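Local coordinates for pectate lyase (PDB 3VMV), which probably cleaves pectate (polygalacturonate) chains as a secreted polysaccharide lyase of family 1, built on a parallel beta-helix, at residues L180-I194 with R207-F219. Sequence-based numbering, arbitrary orientation.
Sequences LVGHTDNASLAPDKI and RVPLIRYADVHMF. With SO4 (sulfate ion), chain C.
Arg212 NE donates to Asp185 OD1 at 2.8 Å in a salt bridge that lies in the guanidinium plane but meets the carboxylate from above its own. It illustrates a principle of the parallel beta-helix: main-chain bonds join successive coils, while side chains fasten the loops between strands. The same arginine reaches Gly182 O through NH1 at 2.9 Å, and a water spans Arg212 NH2 and Asp185 OD2, while the backbone of Thr184 lies over one guanidinium face. With CG beside its own backbone N (chi1 -68°) and an extended chain, Arg212 reaches into the loop 182-191. Replacing it by alanine would probably leave the Asp185 carboxylate without this countercharge, though Ser271 also bonds OD1, and Gly182 O without the NH1 donor, weakening the loop's hold on the next coil. Farther along, Asp192 OD2 accepts from Asp215 N at 2.8 Å, nearly along the carboxylate C-O axis. The two carboxylates lie side by side, their repulsion probably eased by a water donating to both and by salt bridges from Lys193, which also pairs with Glu163, to Asp192 and from Arg238 to Asp215.

Parallel strands pair before the turn through Val181 N to Leu210 O and Arg212 N to Val181 O, and after it through Ile194 N to Asp215 O and His217 N to Ile194 O. Ala187 CA sits 3.6 Å from the Tyr213 ring centroid as a CH-pi contact, and Ala190 CB packs on CD2 of the same ring. Val181 CG1 meets Ala214 CB at 3.7 Å in the coil interior. On the outer face, Leu180 CD1 touches Leu210 CD1 at 3.5 Å and lies over the guanidinium of Arg207. A sulfate, probably from crystallisation, accepts a weak hydrogen bond from Arg207 NH2 and another from Arg234; this basic surface is consistent with affinity for anionic polygalacturonate.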
ATOM      1  N   LEU A 180       5.823   2.583  -3.112  1.00 11.52           N
ATOM      2  CA  LEU A 180       5.997   3.716  -4.022  1.00 12.41           C
ATOM      3  C   LEU A 180       4.645   4.412  -4.232  1.00 10.13           C
ATOM      4  O   LEU A 180       3.581   3.735  -4.289  1.00 11.56           O
ATOM      5  CB  LEU A 180       6.500   3.148  -5.371  1.00 17.90           C
ATOM      6  CG  LEU A 180       7.247   3.797  -6.503  1.00 26.58           C
ATOM      7  CD1 LEU A 180       8.594   4.306  -5.999  1.00 22.44           C
ATOM      8  CD2 LEU A 180       7.423   2.774  -7.629  1.00 29.09           C
ATOM      9  N   VAL A 181       4.669   5.741  -4.342  1.00 10.54           N
ATOM     10  CA  VAL A 181       3.503   6.474  -4.790  1.00 10.07           C
ATOM     11  C   VAL A 181       4.007   7.371  -5.885  1.00 12.20           C
ATOM     12  O   VAL A 181       4.504   8.474  -5.616  1.00 11.78           O
ATOM     13  CB  VAL A 181       2.859   7.283  -3.637  1.00 10.98           C
ATOM     14  CG1 VAL A 181       1.658   8.100  -4.145  1.00 13.64           C
ATOM     15  CG2 VAL A 181       2.439   6.358  -2.502  1.00 13.81           C
ATOM     16  N   GLY A 182       3.851   6.941  -7.134  1.00 11.39           N
ATOM     17  CA  GLY A 182       4.431   7.616  -8.289  1.00 12.53           C
ATOM     18  C   GLY A 182       5.798   7.017  -8.608  1.00 13.79           C
ATOM     19  O   GLY A 182       6.699   7.088  -7.788  1.00 15.05           O
ATOM     20  N   HIS A 183       5.933   6.440  -9.806  1.00 13.66           N
ATOM     21  CA  HIS A 183       7.124   5.653 -10.166  1.00 16.63           C
ATOM     22  C   HIS A 183       8.166   6.441 -10.957  1.00 16.07           C
ATOM     23  O   HIS A 183       9.273   5.954 -11.177  1.00 16.77           O
ATOM     24  CB  HIS A 183       6.702   4.398 -10.981  1.00 16.93           C
ATOM     25  CG  HIS A 183       6.333   4.693 -12.407  1.00 17.22           C
ATOM     26  ND1 HIS A 183       5.236   5.447 -12.767  1.00 18.03           N
ATOM     27  CD2 HIS A 183       6.975   4.404 -13.568  1.00 24.40           C
ATOM     28  CE1 HIS A 183       5.199   5.591 -14.081  1.00 21.88           C
ATOM     29  NE2 HIS A 183       6.250   4.972 -14.592  1.00 25.58           N
ATOM     30  N   THR A 184       7.798   7.637 -11.405  1.00 12.77           N
ATOM     31  CA  THR A 184       8.676   8.456 -12.231  1.00 14.97           C
ATOM     32  C   THR A 184       8.349   9.931 -12.025  1.00 15.34           C
ATOM     33  O   THR A 184       7.259  10.271 -11.568  1.00 14.31           O
ATOM     34  CB  THR A 184       8.543   8.092 -13.717  1.00 18.64           C
ATOM     35  OG1 THR A 184       9.680   8.614 -14.423  1.00 19.08           O
ATOM     36  CG2 THR A 184       7.255   8.660 -14.322  1.00 17.27           C
ATOM     37  N   ASP A 185       9.307  10.805 -12.338  1.00 14.56           N
ATOM     38  CA  ASP A 185       9.083  12.247 -12.191  1.00 14.35           C
ATOM     39  C   ASP A 185       8.292  12.802 -13.371  1.00 16.24           C
ATOM     40  O   ASP A 185       8.805  13.620 -14.158  1.00 18.99           O
ATOM     41  CB  ASP A 185      10.419  12.968 -12.078  1.00 13.60           C
ATOM     42  CG  ASP A 185      11.203  12.561 -10.823  1.00 14.42           C
ATOM     43  OD1 ASP A 185      10.585  12.198  -9.781  1.00 14.63           O
ATOM     44  OD2 ASP A 185      12.448  12.627 -10.894  1.00 15.46           O
ATOM     45  N   ASN A 186       7.052  12.330 -13.502  1.00 14.94           N
ATOM     46  CA  ASN A 186       6.117  12.841 -14.507  1.00 17.61           C
ATOM     47  C   ASN A 186       4.814  13.175 -13.782  1.00 16.17           C
ATOM     48  O   ASN A 186       4.059  12.261 -13.343  1.00 15.14           O
ATOM     49  CB  ASN A 186       5.913  11.782 -15.591  1.00 20.92           C
ATOM     50  CG  ASN A 186       4.978  12.240 -16.683  1.00 22.62           C
ATOM     51  OD1 ASN A 186       4.163  13.143 -16.481  1.00 22.85           O
ATOM     52  ND2 ASN A 186       5.126  11.652 -17.874  1.00 25.67           N
ATOM     53  N   ALA A 187       4.593  14.470 -13.572  1.00 16.11           N
ATOM     54  CA  ALA A 187       3.424  14.898 -12.820  1.00 15.51           C
ATOM     55  C   ALA A 187       2.143  14.379 -13.442  1.00 17.38           C
ATOM     56  O   ALA A 187       1.193  14.105 -12.728  1.00 17.59           O
ATOM     57  CB  ALA A 187       3.373  16.409 -12.762  1.00 16.71           C
ATOM     58  N   SER A 188       2.101  14.256 -14.766  1.00 17.63           N
ATOM     59  CA  SER A 188       0.854  13.857 -15.417  1.00 18.51           C
ATOM     60  C   SER A 188       0.486  12.398 -15.191  1.00 17.01           C
ATOM     61  O   SER A 188      -0.632  11.995 -15.527  1.00 17.95           O
ATOM     62  CB  SER A 188       0.923  14.153 -16.923  1.00 20.46           C
ATOM     63  OG  SER A 188       1.715  13.182 -17.571  1.00 23.50           O
ATOM     64  N   LEU A 189       1.411  11.619 -14.630  1.00 15.20           N
ATOM     65  CA  LEU A 189       1.145  10.206 -14.349  1.00 15.13           C
ATOM     66  C   LEU A 189       1.069   9.964 -12.844  1.00 14.26           C
ATOM     67  O   LEU A 189       0.910   8.825 -12.421  1.00 13.38           O
ATOM     68  CB  LEU A 189       2.284   9.336 -14.865  1.00 15.12           C
ATOM     69  CG  LEU A 189       2.351   9.312 -16.393  1.00 19.63           C
ATOM     70  CD1 LEU A 189       3.515   8.413 -16.744  1.00 21.67           C
ATOM     71  CD2 LEU A 189       1.026   8.774 -16.932  1.00 21.53           C
ATOM     72  N   ALA A 190       1.199  11.005 -12.032  1.00 14.49           N
ATOM     73  CA  ALA A 190       1.234  10.787 -10.568  1.00 12.85           C
ATOM     74  C   ALA A 190      -0.104  10.327 -10.002  1.00 15.08           C
ATOM     75  O   ALA A 190      -1.156  10.885 -10.318  1.00 14.43           O
ATOM     76  CB  ALA A 190       1.638  12.079  -9.889  1.00 13.58           C
ATOM     77  N   PRO A 191      -0.067   9.353  -9.096  1.00 11.82           N
ATOM     78  CA  PRO A 191      -1.233   9.104  -8.254  1.00 10.24           C
ATOM     79  C   PRO A 191      -1.531  10.338  -7.395  1.00 11.44           C
ATOM     80  O   PRO A 191      -0.724  11.277  -7.281  1.00 12.48           O
ATOM     81  CB  PRO A 191      -0.762   7.965  -7.336  1.00 13.76           C
ATOM     82  CG  PRO A 191       0.400   7.291  -8.107  1.00 14.90           C
ATOM     83  CD  PRO A 191       1.082   8.510  -8.730  1.00 13.82           C
ATOM     84  N   ASP A 192      -2.674  10.275  -6.699  1.00 12.98           N
ATOM     85  CA  ASP A 192      -3.036  11.296  -5.728  1.00 10.73           C
ATOM     86  C   ASP A 192      -4.015  10.713  -4.737  1.00 11.32           C
ATOM     87  O   ASP A 192      -4.690   9.731  -5.035  1.00 12.49           O
ATOM     88  CB  ASP A 192      -3.707  12.464  -6.433  1.00 13.37           C
ATOM     89  CG  ASP A 192      -3.707  13.747  -5.613  1.00 14.35           C
ATOM     90  OD1 ASP A 192      -4.523  14.661  -5.913  1.00 15.90           O
ATOM     91  OD2 ASP A 192      -2.903  13.913  -4.676  1.00 12.92           O
ATOM     92  N   LYS A 193      -4.115  11.346  -3.564  1.00 10.66           N
ATOM     93  CA  LYS A 193      -5.193  11.079  -2.604  1.00 10.57           C
ATOM     94  C   LYS A 193      -5.111   9.645  -2.010  1.00  8.34           C
ATOM     95  O   LYS A 193      -5.948   8.733  -2.270  1.00 10.09           O
ATOM     96  CB  LYS A 193      -6.564  11.418  -3.193  1.00 12.29           C
ATOM     97  CG  LYS A 193      -6.666  12.887  -3.622  1.00 13.92           C
ATOM     98  CD  LYS A 193      -8.085  13.124  -4.111  1.00 18.24           C
ATOM     99  CE  LYS A 193      -8.200  14.432  -4.856  1.00 23.97           C
ATOM    100  NZ  LYS A 193      -7.464  14.374  -6.153  1.00 27.62           N
ATOM    101  N   ILE A 194      -4.040   9.450  -1.238  1.00  9.49           N
ATOM    102  CA  ILE A 194      -3.763   8.162  -0.563  1.00  9.64           C
ATOM    103  C   ILE A 194      -3.739   8.367   0.959  1.00  9.48           C
ATOM    104  O   ILE A 194      -3.071   9.275   1.439  1.00  9.46           O
ATOM    105  CB  ILE A 194      -2.360   7.652  -0.962  1.00 11.42           C
ATOM    106  CG1 ILE A 194      -2.048   7.939  -2.442  1.00 12.99           C
ATOM    107  CG2 ILE A 194      -2.130   6.182  -0.557  1.00 11.24           C
ATOM    108  CD1 ILE A 194      -2.945   7.140  -3.431  1.00 15.25           C
ATOM    109  N   ARG A 207      11.606   3.671   1.480  1.00 10.95           N
ATOM    110  CA  ARG A 207      10.337   3.874   0.764  1.00 10.60           C
ATOM    111  C   ARG A 207       9.141   3.585   1.641  1.00 10.00           C
ATOM    112  O   ARG A 207       8.388   2.627   1.400  1.00  9.89           O
ATOM    113  CB  ARG A 207      10.218   3.019  -0.496  1.00 10.01           C
ATOM    114  CG  ARG A 207      11.322   3.193  -1.537  1.00 11.37           C
ATOM    115  CD  ARG A 207      10.800   2.527  -2.808  1.00 11.30           C
ATOM    116  NE  ARG A 207      11.773   2.610  -3.909  1.00 14.24           N
ATOM    117  CZ  ARG A 207      11.608   1.969  -5.069  1.00 14.63           C
ATOM    118  NH1 ARG A 207      10.573   1.160  -5.253  1.00 13.73           N
ATOM    119  NH2 ARG A 207      12.535   2.115  -6.027  1.00 20.10           N
ATOM    120  N   VAL A 208       8.959   4.401   2.676  1.00  8.99           N
ATOM    121  CA  VAL A 208       7.839   4.176   3.608  1.00  8.58           C
ATOM    122  C   VAL A 208       6.901   5.372   3.776  1.00 10.56           C
ATOM    123  O   VAL A 208       6.694   5.869   4.904  1.00 11.08           O
ATOM    124  CB  VAL A 208       8.332   3.644   4.989  1.00  9.03           C
ATOM    125  CG1 VAL A 208       7.224   2.882   5.693  1.00 10.04           C
ATOM    126  CG2 VAL A 208       9.534   2.708   4.802  1.00 12.43           C
ATOM    127  N   PRO A 209       6.293   5.847   2.668  1.00 10.09           N
ATOM    128  CA  PRO A 209       6.478   5.500   1.251  1.00  8.55           C
ATOM    129  C   PRO A 209       7.487   6.459   0.582  1.00 11.33           C
ATOM    130  O   PRO A 209       7.848   7.517   1.147  1.00 11.28           O
ATOM    131  CB  PRO A 209       5.086   5.753   0.647  1.00  9.33           C
ATOM    132  CG  PRO A 209       4.282   6.540   1.743  1.00 12.77           C
ATOM    133  CD  PRO A 209       5.259   6.874   2.826  1.00 11.97           C
ATOM    134  N   LEU A 210       7.888   6.113  -0.642  1.00 10.66           N
ATOM    135  CA  LEU A 210       8.482   7.055  -1.586  1.00  9.47           C
ATOM    136  C   LEU A 210       7.300   7.760  -2.251  1.00  9.27           C
ATOM    137  O   LEU A 210       6.483   7.099  -2.897  1.00 12.34           O
ATOM    138  CB  LEU A 210       9.339   6.316  -2.629  1.00 10.94           C
ATOM    139  CG  LEU A 210      10.184   7.159  -3.577  1.00 12.67           C
ATOM    140  CD1 LEU A 210      11.082   6.215  -4.385  1.00 14.78           C
ATOM    141  CD2 LEU A 210       9.338   8.048  -4.536  1.00 14.23           C
ATOM    142  N   ILE A 211       7.155   9.070  -2.005  1.00  8.74           N
ATOM    143  CA  ILE A 211       5.990   9.784  -2.527  1.00 11.24           C
ATOM    144  C   ILE A 211       6.442  10.826  -3.517  1.00 10.01           C
ATOM    145  O   ILE A 211       7.162  11.749  -3.153  1.00 11.17           O
ATOM    146  CB  ILE A 211       5.166  10.490  -1.396  1.00 11.94           C
ATOM    147  CG1 ILE A 211       4.818   9.518  -0.273  1.00 12.37           C
ATOM    148  CG2 ILE A 211       3.864  11.106  -1.975  1.00 11.56           C
ATOM    149  CD1 ILE A 211       4.304  10.239   0.969  1.00 12.51           C
ATOM    150  N   ARG A 212       5.970  10.716  -4.763  1.00 11.07           N
ATOM    151  CA  ARG A 212       6.134  11.768  -5.763  1.00 11.59           C
ATOM    152  C   ARG A 212       4.804  12.460  -6.013  1.00 11.20           C
ATOM    153  O   ARG A 212       3.823  11.780  -6.300  1.00 11.53           O
ATOM    154  CB  ARG A 212       6.654  11.236  -7.106  1.00 10.98           C
ATOM    155  CG  ARG A 212       8.085  10.730  -7.071  1.00 11.77           C
ATOM    156  CD  ARG A 212       8.371  10.088  -8.432  1.00 12.72           C
ATOM    157  NE  ARG A 212       9.785   9.762  -8.665  1.00 14.06           N
ATOM    158  CZ  ARG A 212      10.290   8.534  -8.503  1.00 14.69           C
ATOM    159  NH1 ARG A 212       9.529   7.526  -8.069  1.00 14.31           N
ATOM    160  NH2 ARG A 212      11.575   8.331  -8.768  1.00 15.86           N
ATOM    161  N   TYR A 213       4.787  13.800  -5.917  1.00 12.91           N
ATOM    162  CA  TYR A 213       3.630  14.662  -6.318  1.00 12.60           C
ATOM    163  C   TYR A 213       2.369  14.580  -5.478  1.00 13.00           C
ATOM    164  O   TYR A 213       1.673  15.605  -5.296  1.00 14.00           O
ATOM    165  CB  TYR A 213       3.167  14.435  -7.799  1.00 15.00           C
ATOM    166  CG  TYR A 213       4.273  14.545  -8.819  1.00 14.43           C
ATOM    167  CD1 TYR A 213       4.783  15.796  -9.192  1.00 14.25           C
ATOM    168  CD2 TYR A 213       4.833  13.404  -9.368  1.00 14.39           C
ATOM    169  CE1 TYR A 213       5.840  15.907 -10.114  1.00 14.62           C
ATOM    170  CE2 TYR A 213       5.875  13.506 -10.284  1.00 16.01           C
ATOM    171  CZ  TYR A 213       6.363  14.758 -10.644  1.00 15.40           C
ATOM    172  OH  TYR A 213       7.399  14.864 -11.531  1.00 16.86           O
ATOM    173  N   ALA A 214       2.052  13.374  -5.003  1.00 10.51           N
ATOM    174  CA  ALA A 214       0.726  13.113  -4.401  1.00 12.84           C
ATOM    175  C   ALA A 214       0.479  13.797  -3.053  1.00 11.11           C
ATOM    176  O   ALA A 214       1.423  14.061  -2.311  1.00 12.37           O
ATOM    177  CB  ALA A 214       0.549  11.641  -4.221  1.00 10.65           C
ATOM    178  N   ASP A 215      -0.805  14.074  -2.788  1.00 10.91           N
ATOM    179  CA  ASP A 215      -1.270  14.372  -1.425  1.00 10.47           C
ATOM    180  C   ASP A 215      -1.597  13.059  -0.704  1.00 11.68           C
ATOM    181  O   ASP A 215      -2.357  12.183  -1.210  1.00 10.84           O
ATOM    182  CB  ASP A 215      -2.520  15.247  -1.489  1.00 11.70           C
ATOM    183  CG  ASP A 215      -2.219  16.674  -1.995  1.00 14.31           C
ATOM    184  OD1 ASP A 215      -1.061  17.097  -1.918  1.00 14.51           O
ATOM    185  OD2 ASP A 215      -3.157  17.337  -2.506  1.00 20.14           O
ATOM    186  N   VAL A 216      -1.020  12.939   0.497  1.00  9.91           N
ATOM    187  CA  VAL A 216      -1.058  11.715   1.285  1.00  6.74           C
ATOM    188  C   VAL A 216      -1.279  12.054   2.759  1.00 10.27           C
ATOM    189  O   VAL A 216      -0.712  13.028   3.256  1.00 10.55           O
ATOM    190  CB  VAL A 216       0.272  10.972   1.121  1.00 11.76           C
ATOM    191  CG1 VAL A 216       0.328   9.756   1.997  1.00 11.07           C
ATOM    192  CG2 VAL A 216       0.492  10.615  -0.346  1.00 11.66           C
ATOM    193  N   HIS A 217      -2.111  11.278   3.447  1.00  8.92           N
ATOM    194  CA  HIS A 217      -2.281  11.387   4.900  1.00  8.90           C
ATOM    195  C   HIS A 217      -1.786  10.094   5.524  1.00  9.31           C
ATOM    196  O   HIS A 217      -2.250   9.028   5.137  1.00  9.12           O
ATOM    197  CB  HIS A 217      -3.757  11.609   5.174  1.00  9.00           C
ATOM    198  CG  HIS A 217      -4.140  11.822   6.614  1.00  9.17           C
ATOM    199  ND1 HIS A 217      -5.423  11.556   7.041  1.00 11.31           N
ATOM    200  CD2 HIS A 217      -3.466  12.292   7.688  1.00 11.73           C
ATOM    201  CE1 HIS A 217      -5.529  11.881   8.323  1.00  9.70           C
ATOM    202  NE2 HIS A 217      -4.356  12.314   8.747  1.00 10.91           N
ATOM    203  N   MET A 218      -0.848  10.192   6.460  1.00  9.69           N
ATOM    204  CA  MET A 218      -0.411   9.041   7.241  1.00  8.53           C
ATOM    205  C   MET A 218      -0.708   9.307   8.705  1.00  7.24           C
ATOM    206  O   MET A 218      -0.130  10.252   9.282  1.00  9.09           O
ATOM    207  CB  MET A 218       1.078   8.815   7.069  1.00 10.72           C
ATOM    208  CG  MET A 218       1.481   8.727   5.609  1.00  8.89           C
ATOM    209  SD  MET A 218       3.177   8.112   5.397  1.00 11.56           S
ATOM    210  CE  MET A 218       3.001   6.356   5.694  1.00 10.49           C
ATOM    211  N   PHE A 219      -1.635   8.524   9.261  1.00  7.47           N
ATOM    212  CA  PHE A 219      -1.913   8.668  10.692  1.00  7.57           C
ATOM    213  C   PHE A 219      -1.951   7.358  11.440  1.00  8.41           C
ATOM    214  O   PHE A 219      -2.386   6.327  10.912  1.00  8.54           O
ATOM    215  CB  PHE A 219      -3.193   9.511  10.956  1.00  7.71           C
ATOM    216  CG  PHE A 219      -4.507   8.864  10.508  1.00  9.50           C
ATOM    217  CD1 PHE A 219      -5.312   8.198  11.435  1.00  9.37           C
ATOM    218  CD2 PHE A 219      -4.951   8.973   9.198  1.00  9.12           C
ATOM    219  CE1 PHE A 219      -6.539   7.652  11.089  1.00 10.40           C
ATOM    220  CE2 PHE A 219      -6.184   8.399   8.814  1.00  8.76           C
ATOM    221  CZ  PHE A 219      -6.987   7.742   9.765  1.00 10.14           C
TER
HETATM  222  S   SO4 C 402      14.874   6.210  -6.193  1.00 29.14           S
HETATM  223  O1  SO4 C 402      14.548   7.302  -7.142  1.00 32.29           O
HETATM  224  O2  SO4 C 402      13.964   5.087  -6.435  1.00 30.11           O
HETATM  225  O3  SO4 C 402      16.267   5.804  -6.386  1.00 39.49           O
HETATM  226  O4  SO4 C 402      14.676   6.656  -4.801  1.00 20.97           O
HETATM  227  O   HOH W   1      13.499  10.408  -9.595  1.00 18.21           O
HETATM  228  O   HOH W   2      -5.209  16.315  -3.737  1.00 19.86           O
HETATM  229  O   HOH W   3      -1.310  16.106  -5.918  1.00 20.57           O